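PDB 3ZXN: anti-sigma-factor antagonist (STAS) domain protein from Moorella thermoacetica, which probably serves as the RsbS scaffold component of the bacterial stressosome, a modular signalling complex adapted here to control secondary messenger signalling. Local coordinates for residues Ile48-Ser51 with Ala52-Val55; Leu96-Gly100 with Met101-Leu105. The protein carries 1 engineered substitution. All blocks are in the same frame, centred on the assembly; numbering follows the deposited sequence.

Contact 1: Ile48-Ser51 with Ala52-Val55; sequences IDIS and ALEV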
# COMPACT_ATOMS: atom_id res chain seq x y z
N ILE A 48 1.43 2.21 -2.15
CA ILE A 48 2.36 1.43 -1.34
C ILE A 48 3.07 0.42 -2.23
O ILE A 48 2.43 -0.37 -2.90
CB ILE A 48 1.65 0.65 -0.22
CG1 ILE A 48 0.98 1.61 0.77
CG2 ILE A 48 2.68 -0.23 0.48
CD1 ILE A 48 0.24 0.86 1.95
N ASP A 49 4.40 0.45 -2.22
CA ASP A 49 5.19 -0.45 -3.06
C ASP A 49 5.83 -1.54 -2.21
O ASP A 49 6.45 -1.25 -1.19
CB ASP A 49 6.27 0.30 -3.84
CG ASP A 49 7.06 -0.61 -4.77
OD1 ASP A 49 7.99 -1.29 -4.29
OD2 ASP A 49 6.74 -0.65 -5.97
N ILE A 50 5.72 -2.78 -2.67
CA ILE A 50 6.30 -3.90 -1.95
C ILE A 50 7.35 -4.69 -2.73
O ILE A 50 7.65 -5.83 -2.38
CB ILE A 50 5.19 -4.87 -1.45
CG1 ILE A 50 4.36 -5.40 -2.64
CG2 ILE A 50 4.30 -4.14 -0.47
CD1 ILE A 50 3.42 -6.59 -2.29
N SER A 51 7.93 -4.07 -3.77
CA SER A 51 8.88 -4.77 -4.64
C SER A 51 10.10 -5.32 -3.89
O SER A 51 10.71 -6.31 -4.31
CB SER A 51 9.33 -3.88 -5.80
OG SER A 51 9.99 -2.72 -5.33
N ALA A 52 10.46 -4.67 -2.79
CA ALA A 52 11.61 -5.08 -1.99
C ALA A 52 11.48 -6.45 -1.30
O ALA A 52 12.48 -7.10 -0.99
CB ALA A 52 11.95 -4.00 -0.97
N LEU A 53 10.24 -6.88 -1.05
CA LEU A 53 9.97 -8.13 -0.32
C LEU A 53 10.14 -9.39 -1.18
O LEU A 53 9.39 -9.62 -2.12
CB LEU A 53 8.56 -8.11 0.29
CG LEU A 53 8.22 -6.87 1.13
CD1 LEU A 53 6.84 -7.00 1.72
CD2 LEU A 53 9.24 -6.65 2.24
N GLU A 54 11.13 -10.21 -0.83
CA GLU A 54 11.40 -11.44 -1.56
C GLU A 54 10.21 -12.39 -1.44
O GLU A 54 9.76 -12.97 -2.42
CB GLU A 54 12.67 -12.10 -1.03
CG GLU A 54 13.18 -13.23 -1.89
CD GLU A 54 13.33 -12.84 -3.35
OE1 GLU A 54 13.69 -11.67 -3.63
OE2 GLU A 54 13.08 -13.70 -4.22
N VAL A 55 9.72 -12.53 -0.21
CA VAL A 55 8.51 -13.29 0.06
C VAL A 55 7.58 -12.41 0.89
O VAL A 55 8.04 -11.53 1.62
CB VAL A 55 8.81 -14.61 0.83
CG1 VAL A 55 9.42 -14.32 2.20
CG2 VAL A 55 7.56 -15.44 0.99
O HOH W 1 9.62 -1.93 -1.86
O HOH W 2 6.94 -8.44 -3.04
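L53 swings its isobutyl group back over the peptide of I50, with CD1 at 4.2 Å from I50 CB and both CB and CG resting against the carbonyl oxygen of the same residue. CG of L53 stands anti to its own carbonyl carbon (chi1 -51°), which lays the side chain beside the backbone N, facing I50. The two residues are the ends of a type I beta turn: L53 N donates to I50 O over 3.1 Å with a nearly straight N-H (160°). Water 2 gives a second proton to I50 O and bridges it to L53 O, so that this carbonyl is gripped twice.

Just before the turn, the D49 carboxylate folds forward into an Asx turn. Its OD1 accepts from S51 N at 2.8 Å, a bond that arrives well above the carboxylate plane, and from S51 OG at 2.7 Å, which uses the syn lone pair. The serine hydroxyl can reach it because OG sits between the backbone N and carbonyl carbon (chi1 61°). Water 1 links OD1 to the first amide beyond, A52 N, which it meets at 3.0 Å. The other carboxylate oxygen, OD2, is bonded to T81 OG1 at the end of the adjoining strand 78-81, while I50 packs on L80 and I83.

With donors at both oxygens, the buried carboxylate is fixed in its rotation, and this concentration of N-H and O-H groups would be expected to stabilise its negative charge where strand 45-49 gives way to loop.

Contact 2: Leu96-Gly100 with Met101-Leu105; sequences LDLRG and MATAL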
# COMPACT_ATOMS: atom_id res chain seq x y z
N LEU A 96 -6.07 -11.51 0.23
CA LEU A 96 -6.09 -10.16 -0.37
C LEU A 96 -6.65 -10.24 -1.79
O LEU A 96 -6.11 -10.94 -2.64
CB LEU A 96 -4.68 -9.54 -0.37
CG LEU A 96 -4.54 -8.06 -0.78
CD1 LEU A 96 -5.26 -7.16 0.20
CD2 LEU A 96 -3.08 -7.65 -0.89
N ASP A 97 -7.74 -9.52 -2.05
CA ASP A 97 -8.37 -9.58 -3.37
C ASP A 97 -7.62 -8.69 -4.37
O ASP A 97 -7.94 -7.51 -4.54
CB ASP A 97 -9.83 -9.17 -3.31
CG ASP A 97 -10.49 -9.15 -4.68
OD1 ASP A 97 -10.03 -9.90 -5.57
OD2 ASP A 97 -11.45 -8.37 -4.86
N LEU A 98 -6.63 -9.26 -5.04
CA LEU A 98 -5.82 -8.48 -5.99
C LEU A 98 -6.59 -8.04 -7.24
O LEU A 98 -6.39 -6.94 -7.74
CB LEU A 98 -4.54 -9.23 -6.37
CG LEU A 98 -3.51 -9.21 -5.24
CD1 LEU A 98 -2.21 -9.92 -5.66
CD2 LEU A 98 -3.24 -7.76 -4.79
N ARG A 99 -7.49 -8.90 -7.72
CA ARG A 99 -8.24 -8.60 -8.94
C ARG A 99 -9.11 -7.38 -8.80
O ARG A 99 -9.22 -6.57 -9.73
CB ARG A 99 -9.13 -9.76 -9.36
CG ARG A 99 -9.72 -9.58 -10.75
CD ARG A 99 -10.60 -10.77 -11.12
NE ARG A 99 -11.21 -10.62 -12.43
CZ ARG A 99 -12.06 -11.50 -12.96
NH1 ARG A 99 -12.41 -12.59 -12.28
NH2 ARG A 99 -12.57 -11.28 -14.16
N GLY A 100 -9.74 -7.26 -7.64
CA GLY A 100 -10.69 -6.20 -7.39
C GLY A 100 -10.08 -4.92 -6.86
O GLY A 100 -10.81 -3.98 -6.54
N MET A 101 -8.76 -4.86 -6.73
CA MET A 101 -8.13 -3.64 -6.25
C MET A 101 -7.18 -3.04 -7.28
O MET A 101 -6.78 -3.72 -8.22
CB MET A 101 -7.42 -3.87 -4.92
CG MET A 101 -6.12 -4.61 -5.01
SD MET A 101 -5.36 -4.81 -3.38
CE MET A 101 -4.83 -3.16 -3.00
N ALA A 102 -6.86 -1.77 -7.11
CA ALA A 102 -5.93 -1.09 -8.01
C ALA A 102 -4.50 -1.54 -7.71
O ALA A 102 -4.02 -1.41 -6.59
CB ALA A 102 -6.06 0.42 -7.87
N THR A 103 -3.84 -2.11 -8.71
CA THR A 103 -2.43 -2.44 -8.57
C THR A 103 -1.67 -1.82 -9.76
O THR A 103 -2.25 -1.58 -10.81
CB THR A 103 -2.17 -3.97 -8.48
OG1 THR A 103 -2.59 -4.63 -9.68
CG2 THR A 103 -2.90 -4.62 -7.25
N ALA A 104 -0.38 -1.53 -9.57
CA ALA A 104 0.45 -1.00 -10.66
C ALA A 104 1.88 -1.57 -10.57
O ALA A 104 2.26 -2.19 -9.58
CB ALA A 104 0.44 0.53 -10.68
N LEU A 105 2.65 -1.40 -11.64
CA LEU A 105 3.94 -2.06 -11.74
C LEU A 105 4.96 -1.46 -10.78
O LEU A 105 5.79 -2.17 -10.22
CB LEU A 105 4.47 -1.95 -13.19
CG LEU A 105 5.83 -2.62 -13.43
CD1 LEU A 105 5.75 -4.10 -13.08
CD2 LEU A 105 6.31 -2.40 -14.90
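A chi1 of 75° sets M101 CG between its own backbone N and carbonyl carbon and carries the thioether back over the preceding turn, while L98, with CG anti to its carbonyl carbon (chi1 -74°), sends its isobutyl end to meet it. The two side chains run side by side in the same direction, and L98 CD2 touches M101 SD at 3.9 Å. Two residues earlier in the chain, L96 brings its CG to 4.2 Å from M101 SD, so that two leucines touch the sulfur. Nearer the backbone, M101 CG rests on the carbonyl oxygen of D97, 3.5 Å away.

L98 to M101 form a type I beta turn, closed by a weak bond of 3.3 Å from M101 N to L98 O. D97, the centre of an inverse gamma turn, adds a second weak bond as its OD1 accepts from G100 N at 3.4 Å. Beyond the turn, CD2 of L98 also meets T103 CG2 at 4.0 Å, the two side chains crossing at about a right angle. Cutting the M101 side chain back to an alanine here takes away CG and SD, and would probably leave L96 CG and L98 CD2 without the sulfur they share and open a gap beside the D97 carbonyl.

The loop leads from helix 85-93 into strand 102-104. L98 packs back on A88, L91 and T92 of that helix, whereas M101 lies on F78 and L80 of strand 78-81; the turn thus joins helix 85-93 to strand 102-104, the outermost strand at this end of the sheet, with its side chains reaching both the helix and strand 78-81.

From the N terminus, the chain first lays down strands 7-10 and 13-17 and helix 25-38, then runs through strand 45-49, just after which contact 1 closes the turn leading toward helix 58-74. Strand 78-81 and helix 85-93 follow before contact 2 closes the turn into strand 102-104, ahead of helix 107-118. The contacts are therefore in series, neither nested nor crossed, with centres 14 Å apart and nearest atoms about 5 Å apart. They do not touch, yet strand 78-81 lies between their two strands in the mixed sheet of this STAS domain and has partners in both. Contact 1 shapes a strand-to-helix exit, contact 2 a helix-to-strand return.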